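Local coordinates for protein octaprenyl-diphosphate synthase (Bacteroides thetaiotaomicron, PDB 3RMG) that probably acts as a magnesium-dependent prenyltransferase, lengthening an allylic diphosphate with isopentenyl diphosphate to make longer isoprenoid diphosphates, at residues I206-C209 against F210-D214. Sequence-based numbering, arbitrary orientation.
Sequences IGIC and FQIKD
I206 O accepts a hydrogen bond from F210 N at 2.9 Å, the first of four successive i to i+4 bonds of a regular alpha-helical stretch. The others run from Q211 N to G207 O (2.9 Å), I212 N to I208 O (3.1 Å) and K213 N to C209 O (2.9 Å), with N-H...O angles between 157° and 170°. Beyond these bonds, the one apolar side-chain contact between the two segments is that of I208 and I212, which, one turn apart, run alongside each other in the same direction, I208 CG2 touching I212 CD1 at 3.8 Å. In I212, with chi1 -71°, CG1 lies beside its own N, which brings it past I208 O at 3.4 Å, and its extended end reaches the I208 methyl. The pair faces two helices, 163-172 and 283-302: from the first, R171 meets I208 while Y166 and F167 meet I212; from the second, Y294 meets I208 and I291 meets I212. Residues 210-214 also open the sequence FQIKDDIFD, which fits the FQxxDDxxD form of the second aspartate-rich motif of polyprenyl synthases; in relatives, its aspartates take part in magnesium and diphosphate binding. F210 CB lies 3.4 Å from I206 O, whereas its ring leads away from I206-C209 to meet the ring of F178, the planes inclined to each other. Both ends of the Q211 amide are engaged, OE1 with T174 OG1 and NE2 with D215 OD1; two bonds of this kind would fix the flip of the amide and link the motif helix to the helix 174-188. K213 sets CB 3.3 Å from C209 O before its bent chain carries NZ away to a weak hydrogen bond with R324 O, near the end of the modelled chain.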
loop_
_atom_site.group_PDB
_atom_site.type_symbol
_atom_site.label_atom_id
_atom_site.label_comp_id
_atom_site.label_asym_id
_atom_site.label_seq_id
_atom_site.Cartn_x
_atom_site.Cartn_y
_atom_site.Cartn_z
ATOM N N ILE A 206 -21.024 -15.065 -5.863
ATOM C CA ILE A 206 -21.737 -13.965 -5.217
ATOM C C ILE A 206 -21.214 -12.603 -5.686
ATOM O O ILE A 206 -22.003 -11.684 -6.008
ATOM C CB ILE A 206 -21.648 -14.088 -3.683
ATOM C CG1 ILE A 206 -22.517 -15.269 -3.208
ATOM C CG2 ILE A 206 -22.052 -12.779 -3.010
ATOM C CD1 ILE A 206 -22.333 -15.622 -1.752
ATOM N N GLY A 207 -19.885 -12.486 -5.736
ATOM C CA GLY A 207 -19.221 -11.291 -6.235
ATOM C C GLY A 207 -19.615 -10.975 -7.674
ATOM O O GLY A 207 -19.760 -9.812 -8.041
ATOM N N ILE A 208 -19.791 -12.002 -8.503
ATOM C CA ILE A 208 -20.227 -11.770 -9.882
ATOM C C ILE A 208 -21.679 -11.270 -9.969
ATOM O O ILE A 208 -21.960 -10.335 -10.722
ATOM C CB ILE A 208 -20.038 -13.012 -10.774
ATOM C CG1 ILE A 208 -18.549 -13.335 -10.918
ATOM C CG2 ILE A 208 -20.629 -12.766 -12.158
ATOM C CD1 ILE A 208 -18.272 -14.655 -11.684
ATOM N N CYS A 209 -22.600 -11.871 -9.211
ATOM C CA CYS A 209 -23.976 -11.348 -9.167
ATOM C C CYS A 209 -23.960 -9.883 -8.710
ATOM O O CYS A 209 -24.619 -9.020 -9.283
ATOM C CB CYS A 209 -24.842 -12.147 -8.199
ATOM S SG CYS A 209 -25.152 -13.839 -8.675
ATOM N N PHE A 210 -23.210 -9.627 -7.651
ATOM C CA PHE A 210 -23.129 -8.304 -7.077
ATOM C C PHE A 210 -22.652 -7.285 -8.112
ATOM O O PHE A 210 -23.270 -6.231 -8.286
ATOM C CB PHE A 210 -22.184 -8.339 -5.881
ATOM C CG PHE A 210 -22.223 -7.101 -5.037
ATOM C CD1 PHE A 210 -23.123 -6.991 -3.984
ATOM C CD2 PHE A 210 -21.356 -6.043 -5.292
ATOM C CE1 PHE A 210 -23.159 -5.845 -3.201
ATOM C CE2 PHE A 210 -21.386 -4.890 -4.510
ATOM C CZ PHE A 210 -22.291 -4.793 -3.465
ATOM N N GLN A 211 -21.558 -7.604 -8.803
ATOM C CA GLN A 211 -20.963 -6.676 -9.769
ATOM C C GLN A 211 -21.878 -6.387 -10.957
ATOM O O GLN A 211 -22.000 -5.247 -11.381
ATOM C CB GLN A 211 -19.631 -7.204 -10.290
ATOM C CG GLN A 211 -18.904 -6.177 -11.132
ATOM C CD GLN A 211 -18.809 -4.848 -10.409
ATOM O OE1 GLN A 211 -18.195 -4.753 -9.343
ATOM N NE2 GLN A 211 -19.428 -3.819 -10.974
ATOM N N ILE A 212 -22.504 -7.428 -11.495
ATOM C CA ILE A 212 -23.437 -7.281 -12.596
ATOM C C ILE A 212 -24.648 -6.454 -12.161
ATOM O O ILE A 212 -25.113 -5.586 -12.904
ATOM C CB ILE A 212 -23.902 -8.643 -13.117
ATOM C CG1 ILE A 212 -22.764 -9.350 -13.859
ATOM C CG2 ILE A 212 -25.064 -8.483 -14.051
ATOM C CD1 ILE A 212 -23.107 -10.818 -14.233
ATOM N N LYS A 213 -25.152 -6.718 -10.956
ATOM C CA LYS A 213 -26.218 -5.896 -10.387
ATOM C C LYS A 213 -25.859 -4.414 -10.426
ATOM O O LYS A 213 -26.651 -3.590 -10.867
ATOM C CB LYS A 213 -26.517 -6.306 -8.946
ATOM C CG LYS A 213 -27.646 -7.306 -8.806
ATOM C CD LYS A 213 -29.008 -6.615 -8.774
ATOM C CE LYS A 213 -29.478 -6.237 -10.169
ATOM N NZ LYS A 213 -30.920 -5.844 -10.190
ATOM N N ASP A 214 -24.668 -4.082 -9.945
ATOM C CA ASP A 214 -24.200 -2.709 -9.943
ATOM C C ASP A 214 -24.096 -2.110 -11.339
ATOM O O ASP A 214 -24.396 -0.937 -11.526
ATOM C CB ASP A 214 -22.837 -2.608 -9.263
ATOM C CG ASP A 214 -22.928 -2.046 -7.868
ATOM O OD1 ASP A 214 -24.057 -1.733 -7.427
ATOM O OD2 ASP A 214 -21.871 -1.906 -7.219
#